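Local structure of agglutinin (Rhizoctonia solani, 4G9N) at residues B[21-26]-B[60-65]; B[35-40]-B[119-124]. The protein is a fungal lectin that binds N-acetylgalactosamine and, as an agglutinin, probably cross-links cells through the sugars on their surfaces. All coordinates share one frame; numbering follows the deposited sequence.

Contact 1: B[21-26]-B[60-65]; sequences LDLWRG and LQNVKS. With NGA (2-acetamido-2-deoxy-beta-D-galactopyranose), chain E.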
loop_
_atom_site.group_PDB
_atom_site.type_symbol
_atom_site.label_atom_id
_atom_site.label_comp_id
_atom_site.label_asym_id
_atom_site.label_seq_id
_atom_site.Cartn_x
_atom_site.Cartn_y
_atom_site.Cartn_z
ATOM N N LEU B 21 -12.806 1.663 12.865
ATOM C CA LEU B 21 -12.327 0.430 13.486
ATOM C C LEU B 21 -12.295 0.614 15.003
ATOM O O LEU B 21 -11.666 1.544 15.515
ATOM C CB LEU B 21 -10.934 0.073 12.967
ATOM C CG LEU B 21 -10.444 -1.346 13.257
ATOM C CD1 LEU B 21 -11.147 -2.335 12.329
ATOM C CD2 LEU B 21 -8.923 -1.450 13.114
ATOM N N ASP B 22 -12.954 -0.290 15.717
ATOM C CA ASP B 22 -13.272 -0.081 17.125
ATOM C C ASP B 22 -12.934 -1.336 17.950
ATOM O O ASP B 22 -13.365 -2.448 17.623
ATOM C CB ASP B 22 -14.766 0.284 17.224
ATOM C CG ASP B 22 -15.273 0.413 18.675
ATOM O OD1 ASP B 22 -15.354 -0.618 19.381
ATOM O OD2 ASP B 22 -15.643 1.542 19.087
ATOM N N LEU B 23 -12.135 -1.174 18.998
ATOM C CA LEU B 23 -11.902 -2.284 19.926
ATOM C C LEU B 23 -12.971 -2.288 21.019
ATOM O O LEU B 23 -13.055 -1.354 21.814
ATOM C CB LEU B 23 -10.510 -2.220 20.557
ATOM C CG LEU B 23 -10.160 -3.379 21.509
ATOM C CD1 LEU B 23 -10.083 -4.720 20.802
ATOM C CD2 LEU B 23 -8.874 -3.105 22.253
ATOM N N TRP B 24 -13.788 -3.340 21.042
ATOM C CA TRP B 24 -14.864 -3.494 22.030
ATOM C C TRP B 24 -14.486 -3.056 23.464
ATOM O O TRP B 24 -13.658 -3.687 24.130
ATOM C CB TRP B 24 -15.365 -4.938 22.017
ATOM C CG TRP B 24 -16.657 -5.140 22.732
ATOM C CD1 TRP B 24 -17.915 -4.958 22.227
ATOM C CD2 TRP B 24 -16.823 -5.576 24.088
ATOM N NE1 TRP B 24 -18.852 -5.252 23.188
ATOM C CE2 TRP B 24 -18.209 -5.633 24.339
ATOM C CE3 TRP B 24 -15.937 -5.925 25.110
ATOM C CZ2 TRP B 24 -18.729 -6.022 25.575
ATOM C CZ3 TRP B 24 -16.454 -6.311 26.338
ATOM C CH2 TRP B 24 -17.837 -6.360 26.558
ATOM N N ARG B 25 -15.095 -1.949 23.896
ATOM C CA ARG B 25 -14.852 -1.302 25.200
ATOM C C ARG B 25 -13.373 -1.010 25.529
ATOM O O ARG B 25 -13.024 -0.754 26.681
ATOM C CB ARG B 25 -15.569 -2.046 26.355
ATOM C CG ARG B 25 -16.972 -2.557 25.979
ATOM C CD ARG B 25 -18.054 -2.344 27.046
ATOM N NE ARG B 25 -18.030 -3.335 28.117
ATOM C CZ ARG B 25 -19.069 -4.064 28.531
ATOM N NH1 ARG B 25 -20.273 -3.956 27.972
ATOM N NH2 ARG B 25 -18.891 -4.926 29.522
ATOM N N GLY B 26 -12.519 -1.028 24.508
ATOM C CA GLY B 26 -11.090 -0.823 24.694
ATOM C C GLY B 26 -10.386 -1.849 25.577
ATOM O O GLY B 26 -9.323 -1.574 26.127
ATOM N N LEU B 60 -0.887 -3.115 13.762
ATOM C CA LEU B 60 -1.772 -2.081 14.275
ATOM C C LEU B 60 -2.025 -2.337 15.749
ATOM O O LEU B 60 -2.381 -3.446 16.140
ATOM C CB LEU B 60 -3.103 -2.069 13.514
ATOM C CG LEU B 60 -3.123 -1.444 12.121
ATOM C CD1 LEU B 60 -4.438 -1.755 11.433
ATOM C CD2 LEU B 60 -2.885 0.072 12.190
ATOM N N GLN B 61 -1.854 -1.303 16.566
ATOM C CA GLN B 61 -1.993 -1.435 18.010
ATOM C C GLN B 61 -3.028 -0.460 18.574
ATOM O O GLN B 61 -2.977 0.741 18.297
ATOM C CB GLN B 61 -0.645 -1.203 18.699
ATOM C CG GLN B 61 -0.729 -1.233 20.227
ATOM C CD GLN B 61 0.575 -0.821 20.904
ATOM O OE1 GLN B 61 1.262 0.104 20.457
ATOM N NE2 GLN B 61 0.917 -1.509 21.988
ATOM N N ASN B 62 -3.957 -0.978 19.371
ATOM C CA ASN B 62 -4.968 -0.128 19.968
ATOM C C ASN B 62 -4.381 0.771 21.044
ATOM O O ASN B 62 -3.657 0.310 21.946
ATOM C CB ASN B 62 -6.118 -0.960 20.534
ATOM C CG ASN B 62 -7.332 -0.120 20.862
ATOM O OD1 ASN B 62 -7.533 0.286 22.012
ATOM N ND2 ASN B 62 -8.143 0.161 19.848
ATOM N N VAL B 63 -4.685 2.061 20.940
ATOM C CA VAL B 63 -4.156 3.045 21.873
ATOM C C VAL B 63 -4.703 2.783 23.279
ATOM O O VAL B 63 -3.964 2.839 24.251
ATOM C CB VAL B 63 -4.478 4.489 21.413
ATOM C CG1 VAL B 63 -4.144 5.507 22.502
ATOM C CG2 VAL B 63 -3.711 4.817 20.145
ATOM N N LYS B 64 -5.991 2.474 23.384
ATOM C CA LYS B 64 -6.595 2.286 24.702
ATOM C C LYS B 64 -6.067 1.032 25.414
ATOM O O LYS B 64 -5.657 1.093 26.568
ATOM C CB LYS B 64 -8.124 2.242 24.607
ATOM C CG LYS B 64 -8.820 2.017 25.946
ATOM C CD LYS B 64 -8.501 3.144 26.916
ATOM C CE LYS B 64 -9.279 3.006 28.217
ATOM N NZ LYS B 64 -10.743 3.077 27.973
ATOM N N SER B 65 -6.069 -0.098 24.715
ATOM C CA SER B 65 -5.751 -1.382 25.326
ATOM C C SER B 65 -4.272 -1.737 25.304
ATOM O O SER B 65 -3.810 -2.509 26.140
ATOM C CB SER B 65 -6.487 -2.493 24.598
ATOM O OG SER B 65 -5.903 -2.707 23.319
HETATM C C1 NGA E . -17.955 1.354 24.570
HETATM C C2 NGA E . -16.926 1.968 23.630
HETATM C C3 NGA E . -17.363 1.758 22.193
HETATM C C4 NGA E . -17.575 0.266 21.941
HETATM C C5 NGA E . -18.569 -0.279 22.960
HETATM C C6 NGA E . -18.697 -1.790 22.856
HETATM C C7 NGA E . -15.747 3.905 24.470
HETATM C C8 NGA E . -15.721 5.407 24.540
HETATM N N2 NGA E . -16.826 3.382 23.907
HETATM O O1 NGA E . -17.502 1.480 25.900
HETATM O O3 NGA E . -16.410 2.327 21.325
HETATM O O4 NGA E . -16.369 -0.467 22.018
HETATM O O5 NGA E . -18.139 -0.010 24.273
HETATM O O6 NGA E . -19.148 -2.166 21.576
HETATM O O7 NGA E . -14.820 3.212 24.903
#
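With CG trans to its own N (chi1 -178°), Leu23 points its branch at the amide of Asn62, whose CG is placed alike (chi1 -166°), and at the turn that follows it. The contact belongs to a ricin-type beta-trefoil, where the end of strand 20-23 meets the end of strand 58-62 through side chains and the backbone of Gly26, with no hydrogen bond between the two segments. Leu23 CB lies 3.4 Å from Asn62 ND2, and Leu23 CD2 reaches on to Ser65, packing tightly at 3.4 Å from Ser65 CB. An aliphatic side chain suits this buried place, where CB and CD2 both lie against the amide and CD2 alone goes on to the serine.

Asn62 spends its polar atoms on backbone. Its OD1 takes Ser65 N at 3.1 Å on a lone pair in the carbonyl plane, an Asx motif that shapes the 63-65 turn, while ND2 gives to Asn44 O. Ser65 OG bonds to Thr67 OG1. Gly26 adopts a positive phi, a conformation glycine tolerates well, and its O lies 3.4 Å from Ser65 CB; Lys64 CG comes within 3.8 Å of Gly26 CA.

The other side of 21-26 holds the sugar. Asp22 turns away from 60-65, and its carboxylate accepts from O4 and O3 of N-acetylgalactosamine through OD1 and OD2 respectively. Gln35 NE2 and Gln45 NE2 also donate to Asp22 OD1 and OD2 respectively, and so position the acid; Gln45 and Trp47 form the QxW signature of the family. Trp24 lays a ring face under C6 of the sugar, and Arg25 CG packs 3.5 Å above the plane of that indole. Arg25 contributes its backbone as well: its N donates to the sugar O4 at 2.7 Å, with an N-H...O angle of 157°.

Contact 2: B[35-40]-B[119-124]; sequences QGYKSH and ANETPV. With NGA (2-acetamido-2-deoxy-beta-D-galactopyranose), chain E.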
loop_
_atom_site.group_PDB
_atom_site.type_symbol
_atom_site.label_atom_id
_atom_site.label_comp_id
_atom_site.label_asym_id
_atom_site.label_seq_id
_atom_site.Cartn_x
_atom_site.Cartn_y
_atom_site.Cartn_z
ATOM N N GLN B 35 -14.445 -4.275 15.789
ATOM C CA GLN B 35 -15.727 -4.090 15.131
ATOM C C GLN B 35 -15.837 -2.711 14.485
ATOM O O GLN B 35 -15.014 -1.852 14.717
ATOM C CB GLN B 35 -16.820 -4.224 16.193
ATOM C CG GLN B 35 -16.536 -3.298 17.355
ATOM C CD GLN B 35 -17.449 -3.482 18.558
ATOM O OE1 GLN B 35 -18.204 -4.458 18.655
ATOM N NE2 GLN B 35 -17.371 -2.541 19.490
ATOM N N GLY B 36 -16.870 -2.509 13.677
ATOM C CA GLY B 36 -17.224 -1.187 13.196
ATOM C C GLY B 36 -18.102 -0.480 14.214
ATOM O O GLY B 36 -18.909 -1.120 14.883
ATOM N N TYR B 37 -17.938 0.835 14.349
ATOM C CA TYR B 37 -18.689 1.596 15.349
ATOM C C TYR B 37 -18.708 3.067 14.943
ATOM O O TYR B 37 -17.828 3.529 14.205
ATOM C CB TYR B 37 -18.037 1.438 16.726
ATOM C CG TYR B 37 -18.960 1.539 17.935
ATOM C CD1 TYR B 37 -19.267 2.774 18.507
ATOM C CD2 TYR B 37 -19.484 0.391 18.532
ATOM C CE1 TYR B 37 -20.085 2.865 19.620
ATOM C CE2 TYR B 37 -20.309 0.472 19.645
ATOM C CZ TYR B 37 -20.606 1.712 20.185
ATOM O OH TYR B 37 -21.427 1.796 21.287
ATOM N N LYS B 38 -19.715 3.796 15.413
ATOM C CA LYS B 38 -19.811 5.213 15.121
ATOM C C LYS B 38 -18.599 5.931 15.728
ATOM O O LYS B 38 -18.212 5.649 16.859
ATOM C CB LYS B 38 -21.123 5.779 15.673
ATOM C CG LYS B 38 -21.381 7.215 15.267
ATOM C CD LYS B 38 -22.716 7.709 15.764
ATOM C CE LYS B 38 -22.683 7.990 17.261
ATOM N NZ LYS B 38 -23.941 8.670 17.720
ATOM N N SER B 39 -17.985 6.834 14.972
ATOM C CA SER B 39 -16.778 7.514 15.440
ATOM C C SER B 39 -17.066 8.456 16.599
ATOM O O SER B 39 -17.977 9.286 16.517
ATOM C CB SER B 39 -16.144 8.315 14.304
ATOM O OG SER B 39 -14.972 8.977 14.745
ATOM N N HIS B 40 -16.286 8.339 17.671
ATOM C CA HIS B 40 -16.415 9.259 18.797
ATOM C C HIS B 40 -15.078 9.836 19.272
ATOM O O HIS B 40 -15.036 10.634 20.199
ATOM C CB HIS B 40 -17.183 8.617 19.958
ATOM C CG HIS B 40 -16.620 7.302 20.416
ATOM N ND1 HIS B 40 -15.315 7.150 20.832
ATOM C CD2 HIS B 40 -17.198 6.083 20.541
ATOM C CE1 HIS B 40 -15.108 5.893 21.181
ATOM N NE2 HIS B 40 -16.236 5.225 21.016
ATOM N N ALA B 119 -24.096 -0.627 11.159
ATOM C CA ALA B 119 -24.533 -0.701 12.553
ATOM C C ALA B 119 -23.338 -0.855 13.482
ATOM O O ALA B 119 -22.339 -1.487 13.126
ATOM C CB ALA B 119 -25.510 -1.854 12.761
ATOM N N ASN B 120 -23.445 -0.264 14.665
ATOM C CA ASN B 120 -22.445 -0.445 15.712
ATOM C C ASN B 120 -22.259 -1.917 16.030
ATOM O O ASN B 120 -23.223 -2.688 16.003
ATOM C CB ASN B 120 -22.871 0.275 16.993
ATOM C CG ASN B 120 -22.767 1.765 16.878
ATOM O OD1 ASN B 120 -22.047 2.285 16.019
ATOM N ND2 ASN B 120 -23.476 2.470 17.742
ATOM N N GLU B 121 -21.026 -2.291 16.353
ATOM C CA GLU B 121 -20.686 -3.655 16.741
ATOM C C GLU B 121 -20.781 -4.657 15.583
ATOM O O GLU B 121 -20.688 -5.858 15.794
ATOM C CB GLU B 121 -21.509 -4.106 17.958
ATOM C CG GLU B 121 -21.437 -3.097 19.095
ATOM C CD GLU B 121 -22.087 -3.566 20.383
ATOM O OE1 GLU B 121 -22.996 -4.421 20.338
ATOM O OE2 GLU B 121 -21.682 -3.063 21.447
ATOM N N THR B 122 -20.938 -4.170 14.359
ATOM C CA THR B 122 -20.742 -5.052 13.215
ATOM C C THR B 122 -19.326 -5.628 13.278
ATOM O O THR B 122 -18.353 -4.884 13.440
ATOM C CB THR B 122 -20.928 -4.328 11.878
ATOM O OG1 THR B 122 -22.245 -3.768 11.818
ATOM C CG2 THR B 122 -20.743 -5.310 10.709
ATOM N N PRO B 123 -19.209 -6.963 13.183
ATOM C CA PRO B 123 -17.907 -7.631 13.223
ATOM C C PRO B 123 -16.985 -7.196 12.086
ATOM O O PRO B 123 -17.435 -7.001 10.946
ATOM C CB PRO B 123 -18.272 -9.105 13.038
ATOM C CG PRO B 123 -19.632 -9.221 13.610
ATOM C CD PRO B 123 -20.319 -7.933 13.213
ATOM N N VAL B 124 -15.710 -7.013 12.407
ATOM C CA VAL B 124 -14.685 -6.970 11.380
ATOM C C VAL B 124 -14.073 -8.365 11.323
ATOM O O VAL B 124 -13.750 -8.962 12.359
ATOM C CB VAL B 124 -13.596 -5.914 11.665
ATOM C CG1 VAL B 124 -12.418 -6.073 10.679
ATOM C CG2 VAL B 124 -14.184 -4.505 11.583
HETATM C C1 NGA E . -17.955 1.354 24.570
HETATM C C2 NGA E . -16.926 1.968 23.630
HETATM C C3 NGA E . -17.363 1.758 22.193
HETATM C C4 NGA E . -17.575 0.266 21.941
HETATM C C5 NGA E . -18.569 -0.279 22.960
HETATM C C6 NGA E . -18.697 -1.790 22.856
HETATM C C7 NGA E . -15.747 3.905 24.470
HETATM C C8 NGA E . -15.721 5.407 24.540
HETATM N N2 NGA E . -16.826 3.382 23.907
HETATM O O1 NGA E . -17.502 1.480 25.900
HETATM O O3 NGA E . -16.410 2.327 21.325
HETATM O O4 NGA E . -16.369 -0.467 22.018
HETATM O O5 NGA E . -18.139 -0.010 24.273
HETATM O O6 NGA E . -19.148 -2.166 21.576
HETATM O O7 NGA E . -14.820 3.212 24.903
HETATM O O HOH W 1 -18.588 -7.021 17.276
HETATM O O HOH W 2 -22.202 -0.420 22.312
#
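Backbone hydrogen bonds join Gly36 to the turn at 119-122. Gly36 N donates to Thr122 O at 2.8 Å, and Glu121 N returns a bond to Gly36 O that is more bent at hydrogen (132°). Ala119 to Thr122 form a type II turn with Glu121 at positive phi, and Ala119 O receives both the N and the OG1 of Thr122. Pro123 pairs with Gln35 at a non-hydrogen-bonded antiparallel site, where its lack of an N-H costs no bond to Gln35.

A second kind of contact is stacking. The Asn120 amide lies flat over the Tyr37 ring, the planes only 5° apart and Asn120 CG 3.7 Å above the ring; Asn120 CB adds a CH-pi contact. Asn120 OD1 meanwhile accepts from Lys38 N at 2.8 Å, which fixes the amide in its place. An aromatic residue suits position 37 because its opposite face takes the sugar, with C4 3.6 Å from its plane.

Polar side chains grip the sugar, alongside Asp22, the N of Arg25 and Asn44. Gln35 sets CG between its backbone N and carbonyl carbon (chi1 53°) and then runs extended beside Glu121. Both ends reach the sugar O6, which accepts from Gln35 NE2 at 2.8 Å and donates to Glu121 OE2 at 2.7 Å. One water donates to Gln35 OE1 and Glu121 O, another links Tyr37 OH with Glu121 OE2. His40 NE2 donates almost straight to the sugar O3 at 2.9 Å.

Beyond the turn along the chain, Val124 CG2 packs on the Gln35 backbone and touches Leu21 of strand 20-23. Strand 32-37 pairs with strands 20-23, 81-84 and 122-128, and strand 122-128 pairs in turn with 109-113, where Leu113 meets both Thr122 and Val124.

In the fold
The centres of contacts 1 and 2 lie about 12 Å apart, and both reach the same N-acetylgalactosamine, contact 1 through 21-26 and contact 2 through both its segments. Along the chain their segments alternate: 21-26, 35-40, 60-65, 119-124. Strands 20-23 and 32-37, one from each contact, are antiparallel neighbours in one sheet, joined by a probable bond from Asp22 N to Gln35 O, with Asp22 OD2 against Tyr37 CB. Contact 1 ties this pair to the end of strand 58-62, of a separate four-stranded sheet; contact 2 ties it to strand 122-128. The sugar site is built largely from 21-26 and 35-40, close in the chain, with Glu121 of the distant 119-124 closing on O6.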